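Local coordinates for biotin transporter BioY (Lactococcus lactis subsp. cremoris, PDB 4DVE), which probably serves as the biotin-binding, membrane-embedded S component of an energy-coupling factor (ECF) transporter, at residues 109-122 with 131-143. Numbering follows the deposited sequence.
With BNG (nonyl beta-D-glucopyranoside), chain F.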
# COMPACT_ATOMS: atom_id res chain seq x y z
N THR A 109 -2.02 2.70 5.53
CA THR A 109 -2.08 1.25 5.33
C THR A 109 -0.92 0.49 5.99
O THR A 109 -1.18 -0.48 6.69
CB THR A 109 -2.18 0.94 3.81
OG1 THR A 109 -3.44 1.44 3.35
CG2 THR A 109 -2.04 -0.55 3.48
N PRO A 110 0.34 0.93 5.78
CA PRO A 110 1.44 0.15 6.40
C PRO A 110 1.44 0.23 7.89
O PRO A 110 1.81 -0.73 8.54
CB PRO A 110 2.73 0.76 5.81
CG PRO A 110 2.30 1.93 5.03
CD PRO A 110 0.84 1.94 4.83
N PHE A 111 0.97 1.35 8.45
CA PHE A 111 0.86 1.46 9.89
C PHE A 111 -0.19 0.48 10.43
O PHE A 111 0.05 -0.27 11.37
CB PHE A 111 0.49 2.90 10.31
CG PHE A 111 0.19 2.98 11.76
CD1 PHE A 111 -1.12 2.96 12.22
CD2 PHE A 111 1.23 2.94 12.69
CE1 PHE A 111 -1.38 2.98 13.59
CE2 PHE A 111 0.97 2.95 14.05
CZ PHE A 111 -0.34 2.96 14.50
N LEU A 112 -1.36 0.48 9.82
CA LEU A 112 -2.41 -0.42 10.22
C LEU A 112 -2.02 -1.87 10.08
O LEU A 112 -2.21 -2.65 11.01
CB LEU A 112 -3.70 -0.13 9.45
CG LEU A 112 -4.29 1.23 9.79
CD1 LEU A 112 -5.37 1.66 8.76
CD2 LEU A 112 -4.87 1.22 11.20
N ILE A 113 -1.51 -2.25 8.91
CA ILE A 113 -1.11 -3.65 8.69
C ILE A 113 0.00 -4.05 9.69
O ILE A 113 -0.10 -5.08 10.37
CB ILE A 113 -0.65 -3.87 7.23
CG1 ILE A 113 -1.86 -3.79 6.27
CG2 ILE A 113 0.06 -5.22 7.09
CD1 ILE A 113 -1.53 -3.97 4.79
N GLY A 114 1.03 -3.22 9.79
CA GLY A 114 2.17 -3.49 10.68
C GLY A 114 1.76 -3.57 12.15
O GLY A 114 2.22 -4.46 12.90
N PHE A 115 0.90 -2.64 12.56
CA PHE A 115 0.39 -2.61 13.92
C PHE A 115 -0.37 -3.88 14.33
O PHE A 115 -0.16 -4.42 15.42
CB PHE A 115 -0.54 -1.41 14.12
CG PHE A 115 -1.10 -1.32 15.51
CD1 PHE A 115 -0.40 -0.67 16.52
CD2 PHE A 115 -2.33 -1.87 15.81
CE1 PHE A 115 -0.91 -0.60 17.82
CE2 PHE A 115 -2.85 -1.82 17.10
CZ PHE A 115 -2.13 -1.19 18.11
N PHE A 116 -1.26 -4.36 13.46
CA PHE A 116 -2.03 -5.55 13.79
C PHE A 116 -1.25 -6.85 13.63
O PHE A 116 -1.50 -7.82 14.38
CB PHE A 116 -3.38 -5.56 13.08
CG PHE A 116 -4.36 -4.59 13.67
CD1 PHE A 116 -4.95 -4.87 14.92
CD2 PHE A 116 -4.64 -3.39 13.06
CE1 PHE A 116 -5.83 -3.97 15.50
CE2 PHE A 116 -5.51 -2.48 13.63
CZ PHE A 116 -6.12 -2.78 14.85
N LEU A 117 -0.31 -6.89 12.68
CA LEU A 117 0.56 -8.06 12.53
C LEU A 117 1.38 -8.27 13.82
O LEU A 117 1.52 -9.39 14.30
CB LEU A 117 1.54 -7.93 11.36
CG LEU A 117 0.93 -8.01 9.96
CD1 LEU A 117 2.05 -7.89 8.92
CD2 LEU A 117 0.06 -9.26 9.76
N LYS A 118 1.89 -7.15 14.34
CA LYS A 118 2.71 -7.11 15.55
C LYS A 118 1.85 -7.45 16.77
O LYS A 118 2.18 -8.38 17.51
CB LYS A 118 3.32 -5.71 15.64
CG LYS A 118 4.34 -5.45 16.68
CD LYS A 118 5.07 -4.15 16.36
CE LYS A 118 5.53 -3.48 17.64
NZ LYS A 118 6.02 -2.10 17.40
N LYS A 119 0.71 -6.77 16.92
CA LYS A 119 -0.18 -6.96 18.08
C LYS A 119 -0.82 -8.36 18.18
O LYS A 119 -1.04 -8.87 19.29
CB LYS A 119 -1.30 -5.92 18.05
CG LYS A 119 -2.18 -5.88 19.29
CD LYS A 119 -3.55 -5.28 18.98
CE LYS A 119 -4.45 -5.23 20.22
NZ LYS A 119 -5.76 -4.58 19.90
N LEU A 120 -1.17 -8.96 17.05
CA LEU A 120 -1.73 -10.31 17.05
C LEU A 120 -0.66 -11.39 16.85
O LEU A 120 -1.02 -12.55 16.63
CB LEU A 120 -2.80 -10.42 15.97
CG LEU A 120 -3.94 -9.41 16.12
CD1 LEU A 120 -4.85 -9.43 14.90
CD2 LEU A 120 -4.73 -9.68 17.40
N LYS A 121 0.62 -11.00 16.88
CA LYS A 121 1.75 -11.95 16.82
C LYS A 121 1.75 -12.85 15.57
O LYS A 121 2.22 -14.01 15.63
CB LYS A 121 1.79 -12.81 18.11
CG LYS A 121 1.82 -12.01 19.41
CD LYS A 121 1.78 -12.92 20.64
CE LYS A 121 2.32 -12.23 21.88
NZ LYS A 121 2.36 -13.13 23.08
N ILE A 122 1.27 -12.31 14.45
CA ILE A 122 1.08 -13.07 13.21
C ILE A 122 2.41 -13.49 12.59
O ILE A 122 2.56 -14.53 11.97
CB ILE A 122 0.33 -12.21 12.16
CG1 ILE A 122 -1.11 -11.92 12.60
CG2 ILE A 122 0.33 -12.87 10.78
CD1 ILE A 122 -1.99 -13.14 12.81
N GLU A 131 -2.88 -13.25 8.44
CA GLU A 131 -2.14 -12.19 7.79
C GLU A 131 -2.90 -11.67 6.56
O GLU A 131 -2.99 -10.45 6.34
CB GLU A 131 -0.74 -12.65 7.39
CG GLU A 131 0.14 -11.59 6.72
CD GLU A 131 1.63 -11.79 7.01
OE1 GLU A 131 2.48 -10.99 6.53
OE2 GLU A 131 1.96 -12.75 7.73
N LEU A 132 -3.43 -12.60 5.76
CA LEU A 132 -4.17 -12.26 4.54
C LEU A 132 -5.41 -11.41 4.88
O LEU A 132 -5.72 -10.45 4.19
CB LEU A 132 -4.57 -13.51 3.74
CG LEU A 132 -5.41 -13.29 2.47
CD1 LEU A 132 -4.74 -12.31 1.50
CD2 LEU A 132 -5.73 -14.61 1.77
N ILE A 133 -6.10 -11.77 5.95
CA ILE A 133 -7.27 -11.02 6.35
C ILE A 133 -6.90 -9.60 6.79
O ILE A 133 -7.60 -8.65 6.45
CB ILE A 133 -8.09 -11.76 7.43
CG1 ILE A 133 -8.64 -13.09 6.87
CG2 ILE A 133 -9.20 -10.86 7.97
CD1 ILE A 133 -9.34 -12.98 5.51
N ILE A 134 -5.82 -9.45 7.54
CA ILE A 134 -5.31 -8.11 7.93
C ILE A 134 -4.95 -7.28 6.69
O ILE A 134 -5.30 -6.08 6.58
CB ILE A 134 -4.12 -8.21 8.92
CG1 ILE A 134 -4.60 -8.82 10.24
CG2 ILE A 134 -3.46 -6.84 9.16
CD1 ILE A 134 -3.45 -9.41 11.06
N VAL A 135 -4.27 -7.92 5.74
CA VAL A 135 -3.90 -7.22 4.51
C VAL A 135 -5.16 -6.82 3.72
O VAL A 135 -5.25 -5.70 3.24
CB VAL A 135 -2.91 -8.04 3.65
CG1 VAL A 135 -2.73 -7.38 2.27
CG2 VAL A 135 -1.56 -8.17 4.37
N LEU A 136 -6.13 -7.72 3.63
CA LEU A 136 -7.40 -7.43 2.95
C LEU A 136 -8.11 -6.25 3.62
O LEU A 136 -8.56 -5.28 2.96
CB LEU A 136 -8.31 -8.66 3.05
CG LEU A 136 -9.45 -9.08 2.13
CD1 LEU A 136 -10.65 -9.61 2.93
CD2 LEU A 136 -9.84 -8.09 1.05
N LEU A 137 -8.20 -6.31 4.95
CA LEU A 137 -8.94 -5.28 5.68
C LEU A 137 -8.35 -3.89 5.46
O LEU A 137 -9.08 -2.92 5.14
CB LEU A 137 -9.01 -5.62 7.15
CG LEU A 137 -10.06 -5.06 8.09
CD1 LEU A 137 -11.49 -5.36 7.61
CD2 LEU A 137 -9.82 -5.70 9.47
N PHE A 138 -7.03 -3.79 5.58
CA PHE A 138 -6.40 -2.47 5.56
C PHE A 138 -5.77 -2.05 4.26
O PHE A 138 -5.72 -0.86 3.97
CB PHE A 138 -5.43 -2.34 6.70
CG PHE A 138 -6.08 -2.53 8.04
CD1 PHE A 138 -7.05 -1.65 8.48
CD2 PHE A 138 -5.71 -3.57 8.87
CE1 PHE A 138 -7.64 -1.81 9.72
CE2 PHE A 138 -6.30 -3.74 10.11
CZ PHE A 138 -7.27 -2.86 10.53
N GLY A 139 -5.30 -3.01 3.47
CA GLY A 139 -4.73 -2.71 2.17
C GLY A 139 -5.76 -2.67 1.05
O GLY A 139 -5.50 -2.09 0.02
N VAL A 140 -6.91 -3.32 1.23
CA VAL A 140 -7.92 -3.40 0.19
C VAL A 140 -9.22 -2.67 0.60
O VAL A 140 -9.55 -1.67 -0.02
CB VAL A 140 -8.20 -4.85 -0.25
CG1 VAL A 140 -9.28 -4.87 -1.35
CG2 VAL A 140 -6.90 -5.52 -0.71
N ILE A 141 -9.89 -3.13 1.65
CA ILE A 141 -11.19 -2.58 2.04
C ILE A 141 -11.11 -1.11 2.52
O ILE A 141 -11.86 -0.25 2.01
CB ILE A 141 -11.93 -3.44 3.09
CG1 ILE A 141 -12.08 -4.91 2.61
CG2 ILE A 141 -13.28 -2.81 3.38
CD1 ILE A 141 -12.79 -5.10 1.26
N PHE A 142 -10.21 -0.85 3.48
CA PHE A 142 -9.94 0.51 3.98
C PHE A 142 -9.58 1.46 2.83
O PHE A 142 -10.21 2.50 2.64
CB PHE A 142 -8.80 0.49 5.01
CG PHE A 142 -8.30 1.86 5.41
CD1 PHE A 142 -9.12 2.72 6.17
CD2 PHE A 142 -7.04 2.28 5.05
CE1 PHE A 142 -8.65 3.97 6.56
CE2 PHE A 142 -6.58 3.53 5.42
CZ PHE A 142 -7.37 4.38 6.17
N VAL A 143 -8.58 1.09 2.03
CA VAL A 143 -8.15 1.89 0.89
C VAL A 143 -9.27 2.20 -0.13
O VAL A 143 -9.49 3.38 -0.47
CB VAL A 143 -6.92 1.26 0.20
CG1 VAL A 143 -6.60 1.93 -1.15
CG2 VAL A 143 -5.72 1.29 1.17
C1 BNG F . 4.15 2.73 16.26
C2 BNG F . 4.77 1.41 16.72
C3 BNG F . 3.71 0.48 17.29
C4 BNG F . 2.84 1.21 18.31
C5 BNG F . 2.34 2.54 17.76
C6 BNG F . 1.53 3.29 18.80
C1' BNG F . 4.65 4.73 15.11
C2' BNG F . 5.29 4.82 13.73
C3' BNG F . 5.42 6.26 13.27
C4' BNG F . 5.11 6.39 11.79
C5' BNG F . 6.07 7.37 11.11
C6' BNG F . 5.32 8.33 10.20
C7' BNG F . 6.12 8.62 8.94
C8' BNG F . 5.46 9.73 8.12
C9' BNG F . 6.17 9.93 6.80
O1 BNG F . 5.18 3.61 15.81
O2 BNG F . 5.41 0.78 15.61
O3 BNG F . 4.34 -0.64 17.91
O4 BNG F . 1.72 0.38 18.65
O5 BNG F . 3.45 3.33 17.34
O6 BNG F . 2.07 4.62 18.95
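The buried carboxylate of E131 is gripped by two arginines of helix 170-189, OE1 in a salt bridge with R188 and OE2 in one with R185, while CG2 of I122 lies 3.5 Å from E131 OE2. E131 also lays its CG against L117 and its CB against CG2 of I122. I134 CD1 packs against L117 CD2 at 3.7 Å and against CG1 of I122, whose N bonds back to L117 O in the Schellman motif that closes helix 100-119, with K121 as C-prime residue. The segments belong to helices 100-119 and 128-155, consecutive in the chain and probably both transmembrane; their axes approach to 8.8 Å, nearly antiparallel at 161°. L112 serves two rings: its CB lies over one face of F138, 3.9 Å from the ring centroid, while its CD1 reaches over a face of F142. F138 and F116 are almost parallel but slid apart, their centroids separated by 5.3 Å. Were F138 replaced by an alanine, L112 CB and the F116 ring would probably lose their aromatic neighbour, and a gap would be likely to open between the helices. I113 is a knob among I134, V135, F138 and G139. One turn back, the T109 side chain fills the hole formed by F138, G139, F142 and V143, the last close to the bound biotin. With chi1 at -66°, T109 CG2 extends anti to the backbone N and rests on CA of G139 at 3.7 Å, whereas OG1 hydrogen-bonds to A105 O and lies 3.3 Å from F138 O.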